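Local coordinates for protein Mypaa.01249.c (Mycobacterium paratuberculosis, PDB 3RD5) that probably acts as an oxidoreductase of the short-chain dehydrogenase/reductase type, with its substrate unknown, at residues A37-T50 and A61-D73. Residues are numbered along the deposited sequence; the frame is centred on the assembly and turned at random.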
loop_
_atom_site.group_PDB
_atom_site.type_symbol
_atom_site.label_atom_id
_atom_site.label_comp_id
_atom_site.label_asym_id
_atom_site.label_seq_id
_atom_site.Cartn_x
_atom_site.Cartn_y
_atom_site.Cartn_z
ATOM N N ALA A 37 -1.072 1.949 17.175
ATOM C CA ALA A 37 -1.335 2.943 18.200
ATOM C C ALA A 37 -1.243 2.329 19.616
ATOM O O ALA A 37 -0.781 2.983 20.547
ATOM C CB ALA A 37 -2.732 3.612 17.974
ATOM N N ARG A 38 -1.721 1.097 19.778
ATOM C CA ARG A 38 -1.637 0.400 21.086
ATOM C C ARG A 38 -0.173 0.231 21.534
ATOM O O ARG A 38 0.094 0.139 22.738
ATOM C CB ARG A 38 -2.343 -0.976 20.999
ATOM C CG ARG A 38 -2.270 -1.875 22.222
ATOM C CD ARG A 38 -2.780 -3.341 22.006
ATOM N NE ARG A 38 -2.148 -4.085 20.872
ATOM C CZ ARG A 38 -1.017 -4.805 20.962
ATOM N NH1 ARG A 38 -0.358 -4.881 22.123
ATOM N NH2 ARG A 38 -0.519 -5.411 19.871
ATOM N N ARG A 39 0.746 0.183 20.558
ATOM C CA ARG A 39 2.187 0.051 20.817
ATOM C C ARG A 39 2.916 1.396 20.842
ATOM O O ARG A 39 4.150 1.427 20.851
ATOM C CB ARG A 39 2.820 -0.927 19.841
ATOM C CG ARG A 39 2.240 -2.375 19.949
ATOM C CD ARG A 39 2.368 -2.979 21.262
ATOM N NE ARG A 39 3.742 -3.355 21.535
ATOM C CZ ARG A 39 4.344 -3.332 22.718
ATOM N NH1 ARG A 39 3.716 -2.921 23.834
ATOM N NH2 ARG A 39 5.603 -3.731 22.790
ATOM N N GLY A 40 2.165 2.497 20.920
ATOM C CA GLY A 40 2.736 3.816 21.124
ATOM C C GLY A 40 2.997 4.645 19.891
ATOM O O GLY A 40 3.545 5.754 20.007
ATOM N N ALA A 41 2.597 4.165 18.719
ATOM C CA ALA A 41 2.815 4.944 17.488
ATOM C C ALA A 41 1.930 6.174 17.426
ATOM O O ALA A 41 0.779 6.159 17.878
ATOM C CB ALA A 41 2.523 4.120 16.231
ATOM N N THR A 42 2.440 7.233 16.803
ATOM C CA THR A 42 1.611 8.348 16.352
ATOM C C THR A 42 1.151 7.968 14.949
ATOM O O THR A 42 1.944 7.970 14.015
ATOM C CB THR A 42 2.389 9.665 16.335
ATOM O OG1 THR A 42 2.784 10.001 17.690
ATOM C CG2 THR A 42 1.536 10.786 15.777
ATOM N N VAL A 43 -0.129 7.629 14.809
ATOM C CA VAL A 43 -0.685 7.157 13.532
ATOM C C VAL A 43 -1.454 8.276 12.853
ATOM O O VAL A 43 -2.243 8.973 13.511
ATOM C CB VAL A 43 -1.615 5.946 13.714
ATOM C CG1 VAL A 43 -2.188 5.491 12.366
ATOM C CG2 VAL A 43 -0.889 4.779 14.406
ATOM N N ILE A 44 -1.169 8.501 11.581
ATOM C CA ILE A 44 -1.915 9.441 10.739
ATOM C C ILE A 44 -2.684 8.603 9.719
ATOM O O ILE A 44 -2.065 7.992 8.827
ATOM C CB ILE A 44 -0.979 10.425 10.041
ATOM C CG1 ILE A 44 -0.211 11.257 11.071
ATOM C CG2 ILE A 44 -1.763 11.332 9.079
ATOM C CD1 ILE A 44 0.979 12.020 10.477
ATOM N N MET A 45 -4.005 8.513 9.898
ATOM C CA MET A 45 -4.869 7.788 8.985
ATOM C C MET A 45 -5.356 8.757 7.938
ATOM O O MET A 45 -5.995 9.763 8.256
ATOM C CB MET A 45 -6.070 7.199 9.720
ATOM C CG MET A 45 -7.121 6.606 8.830
ATOM S SD MET A 45 -6.509 5.134 8.070
ATOM C CE MET A 45 -5.620 4.612 9.588
ATOM N N ALA A 46 -5.077 8.448 6.679
ATOM C CA ALA A 46 -5.347 9.340 5.547
ATOM C C ALA A 46 -6.456 8.729 4.711
ATOM O O ALA A 46 -6.257 7.684 4.078
ATOM C CB ALA A 46 -4.058 9.518 4.755
ATOM N N VAL A 47 -7.649 9.350 4.755
ATOM C CA VAL A 47 -8.886 8.766 4.235
ATOM C C VAL A 47 -9.729 9.789 3.501
ATOM O O VAL A 47 -9.619 10.986 3.754
ATOM C CB VAL A 47 -9.727 8.143 5.358
ATOM C CG1 VAL A 47 -8.943 7.002 6.014
ATOM C CG2 VAL A 47 -10.189 9.179 6.426
ATOM N N ARG A 48 -10.596 9.313 2.606
ATOM C CA ARG A 48 -11.492 10.178 1.839
ATOM C C ARG A 48 -12.589 10.736 2.725
ATOM O O ARG A 48 -12.906 11.943 2.675
ATOM C CB ARG A 48 -12.117 9.387 0.682
ATOM C CG ARG A 48 -12.942 10.202 -0.337
ATOM C CD ARG A 48 -13.674 9.261 -1.317
ATOM N NE ARG A 48 -14.064 9.882 -2.588
ATOM C CZ ARG A 48 -13.486 9.645 -3.770
ATOM N NH1 ARG A 48 -12.463 8.807 -3.882
ATOM N NH2 ARG A 48 -13.931 10.266 -4.854
ATOM N N ASP A 49 -13.196 9.861 3.528
ATOM C CA ASP A 49 -14.355 10.210 4.365
ATOM C C ASP A 49 -13.862 10.384 5.790
ATOM O O ASP A 49 -13.773 9.425 6.592
ATOM C CB ASP A 49 -15.451 9.131 4.290
ATOM C CG ASP A 49 -16.708 9.483 5.086
ATOM O OD1 ASP A 49 -16.689 10.383 5.972
ATOM O OD2 ASP A 49 -17.765 8.844 4.806
ATOM N N THR A 50 -13.504 11.615 6.097
ATOM C CA THR A 50 -12.933 11.940 7.407
ATOM C C THR A 50 -13.948 11.915 8.543
ATOM O O THR A 50 -13.577 11.676 9.692
ATOM C CB THR A 50 -12.192 13.284 7.399
ATOM O OG1 THR A 50 -13.118 14.330 7.055
ATOM C CG2 THR A 50 -10.997 13.293 6.432
ATOM N N ALA A 61 -7.576 3.314 21.476
ATOM C CA ALA A 61 -6.473 3.572 22.398
ATOM C C ALA A 61 -5.209 4.037 21.667
ATOM O O ALA A 61 -4.911 3.577 20.531
ATOM C CB ALA A 61 -6.177 2.342 23.263
ATOM N N GLY A 62 -4.454 4.933 22.283
ATOM C CA GLY A 62 -3.297 5.512 21.631
ATOM C C GLY A 62 -3.700 6.679 20.713
ATOM O O GLY A 62 -4.805 7.215 20.833
ATOM N N GLN A 63 -2.788 7.048 19.826
ATOM C CA GLN A 63 -2.895 8.273 19.008
ATOM C C GLN A 63 -3.159 7.962 17.533
ATOM O O GLN A 63 -2.231 7.643 16.783
ATOM C CB GLN A 63 -1.639 9.101 19.181
ATOM C CG GLN A 63 -1.525 9.637 20.581
ATOM C CD GLN A 63 -0.312 10.514 20.780
ATOM O OE1 GLN A 63 0.687 10.074 21.332
ATOM N NE2 GLN A 63 -0.385 11.775 20.305
ATOM N N VAL A 64 -4.440 7.975 17.118
ATOM C CA VAL A 64 -4.792 7.833 15.692
ATOM C C VAL A 64 -5.471 9.128 15.261
ATOM O O VAL A 64 -6.599 9.418 15.692
ATOM C CB VAL A 64 -5.721 6.639 15.424
ATOM C CG1 VAL A 64 -5.984 6.510 13.928
ATOM C CG2 VAL A 64 -5.129 5.336 15.964
ATOM N N GLU A 65 -4.760 9.917 14.448
ATOM C CA GLU A 65 -5.250 11.164 13.866
ATOM C C GLU A 65 -5.818 10.896 12.491
ATOM O O GLU A 65 -5.261 10.110 11.773
ATOM C CB GLU A 65 -4.128 12.222 13.744
ATOM C CG GLU A 65 -4.607 13.561 13.154
ATOM C CD GLU A 65 -3.505 14.533 12.774
ATOM O OE1 GLU A 65 -2.304 14.248 13.003
ATOM O OE2 GLU A 65 -3.879 15.618 12.248
ATOM N N VAL A 66 -6.909 11.556 12.136
ATOM C CA VAL A 66 -7.507 11.428 10.804
ATOM C C VAL A 66 -7.272 12.702 9.984
ATOM O O VAL A 66 -7.544 13.828 10.452
ATOM C CB VAL A 66 -8.991 11.156 10.956
ATOM C CG1 VAL A 66 -9.707 11.188 9.618
ATOM C CG2 VAL A 66 -9.182 9.791 11.610
ATOM N N ARG A 67 -6.777 12.511 8.754
ATOM C CA ARG A 67 -6.590 13.611 7.790
ATOM C C ARG A 67 -7.208 13.212 6.462
ATOM O O ARG A 67 -7.305 12.027 6.125
ATOM C CB ARG A 67 -5.116 13.936 7.586
ATOM C CG ARG A 67 -4.388 14.402 8.818
ATOM C CD ARG A 67 -3.013 14.904 8.507
ATOM N NE ARG A 67 -2.274 15.137 9.753
ATOM C CZ ARG A 67 -0.973 15.385 9.828
ATOM N NH1 ARG A 67 -0.238 15.532 8.742
ATOM N NH2 ARG A 67 -0.402 15.481 11.023
ATOM N N GLU A 68 -7.578 14.213 5.681
ATOM C CA GLU A 68 -8.208 13.992 4.380
ATOM C C GLU A 68 -7.202 13.659 3.304
ATOM O O GLU A 68 -6.183 14.349 3.144
ATOM C CB GLU A 68 -8.984 15.237 3.935
ATOM C CG GLU A 68 -10.005 14.953 2.858
ATOM C CD GLU A 68 -10.702 16.191 2.362
ATOM O OE1 GLU A 68 -10.939 17.112 3.169
ATOM O OE2 GLU A 68 -11.012 16.231 1.148
ATOM N N LEU A 69 -7.510 12.597 2.568
ATOM C CA LEU A 69 -6.748 12.180 1.396
ATOM C C LEU A 69 -7.722 11.512 0.443
ATOM O O LEU A 69 -8.371 10.519 0.814
ATOM C CB LEU A 69 -5.629 11.217 1.763
ATOM C CG LEU A 69 -4.928 10.480 0.614
ATOM C CD1 LEU A 69 -4.216 11.529 -0.249
ATOM C CD2 LEU A 69 -3.966 9.422 1.160
ATOM N N ASP A 70 -7.763 11.972 -0.816
ATOM C CA ASP A 70 -8.476 11.304 -1.879
ATOM C C ASP A 70 -7.469 10.788 -2.904
ATOM O O ASP A 70 -6.949 11.565 -3.718
ATOM C CB ASP A 70 -9.453 12.267 -2.559
ATOM C CG ASP A 70 -10.291 11.616 -3.627
ATOM O OD1 ASP A 70 -10.129 10.412 -3.881
ATOM O OD2 ASP A 70 -11.160 12.355 -4.228
ATOM N N LEU A 71 -7.151 9.502 -2.847
ATOM C CA LEU A 71 -6.205 8.881 -3.765
ATOM C C LEU A 71 -6.627 8.938 -5.218
ATOM O O LEU A 71 -5.795 8.736 -6.075
ATOM C CB LEU A 71 -5.926 7.426 -3.377
ATOM C CG LEU A 71 -5.070 7.238 -2.106
ATOM C CD1 LEU A 71 -5.247 5.780 -1.627
ATOM C CD2 LEU A 71 -3.571 7.510 -2.457
ATOM N N GLN A 72 -7.899 9.231 -5.494
ATOM C CA GLN A 72 -8.424 9.433 -6.854
ATOM C C GLN A 72 -8.331 10.861 -7.347
ATOM O O GLN A 72 -8.969 11.212 -8.351
ATOM C CB GLN A 72 -9.883 8.948 -6.961
ATOM C CG GLN A 72 -10.023 7.479 -6.566
ATOM C CD GLN A 72 -11.383 6.860 -6.879
ATOM O OE1 GLN A 72 -12.134 7.342 -7.742
ATOM N NE2 GLN A 72 -11.650 5.714 -6.258
ATOM N N ASP A 73 -7.537 11.677 -6.673
ATOM C CA ASP A 73 -7.374 13.110 -7.044
ATOM C C ASP A 73 -5.934 13.501 -6.705
ATOM O O ASP A 73 -5.594 13.682 -5.547
ATOM C CB ASP A 73 -8.424 13.938 -6.294
ATOM C CG ASP A 73 -8.348 15.427 -6.560
ATOM O OD1 ASP A 73 -7.356 15.906 -7.136
ATOM O OD2 ASP A 73 -9.333 16.140 -6.195
HETATM O O HOH W 1 -0.241 5.654 20.287
HETATM O O HOH W 2 -12.287 13.519 0.483
HETATM O O HOH W 3 -12.288 16.499 5.393
#
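V43, M45 and V47 pair with segment 61-73 through six backbone hydrogen bonds, from V43 N to Q63 O (2.9 Å) through L69 N, just beyond strand 63-68, to V47 O. This is the parallel beta-alpha-beta unit of a Rossmann fold: strand 42-47, helix 50-57, strand 63-68. Strand 63-68 is an outermost strand of the sheet; strand 42-47 lies between it and strand 18-22.

The tight packing is mostly apolar. On the face carrying V43 and M45, A37 CB of helix 27-38 touches V64 CG2 at 3.6 Å. V47 and V66 cross at about a right angle, V47 CG2 to V66 CG1. On the other face, A46 CB meets L69 CD2 at 3.6 Å, and both residues touch F80 of helix 74-82. On this face too, R67 holds E65 with NE and NH2, one to each carboxylate oxygen. I44 CD1 lies over one face of the R67 guanidinium, toward its rim.

The ends are looser and polar. Water 1 bridges A37 O, A41 O and Q63 N, between the end of helix 27-38 and Q63.

R48 is exposed. In the conformer modelled here, CG anti to the backbone N (chi1 -172°) and an extended chain carry its guanidinium to D70. D70 OD1 sits over the guanidinium face, 2.8 Å from R48 NH1, with no N-H aimed at it. D70 OD1 also accepts from Q72 N at 3.0 Å, closing an Asx turn.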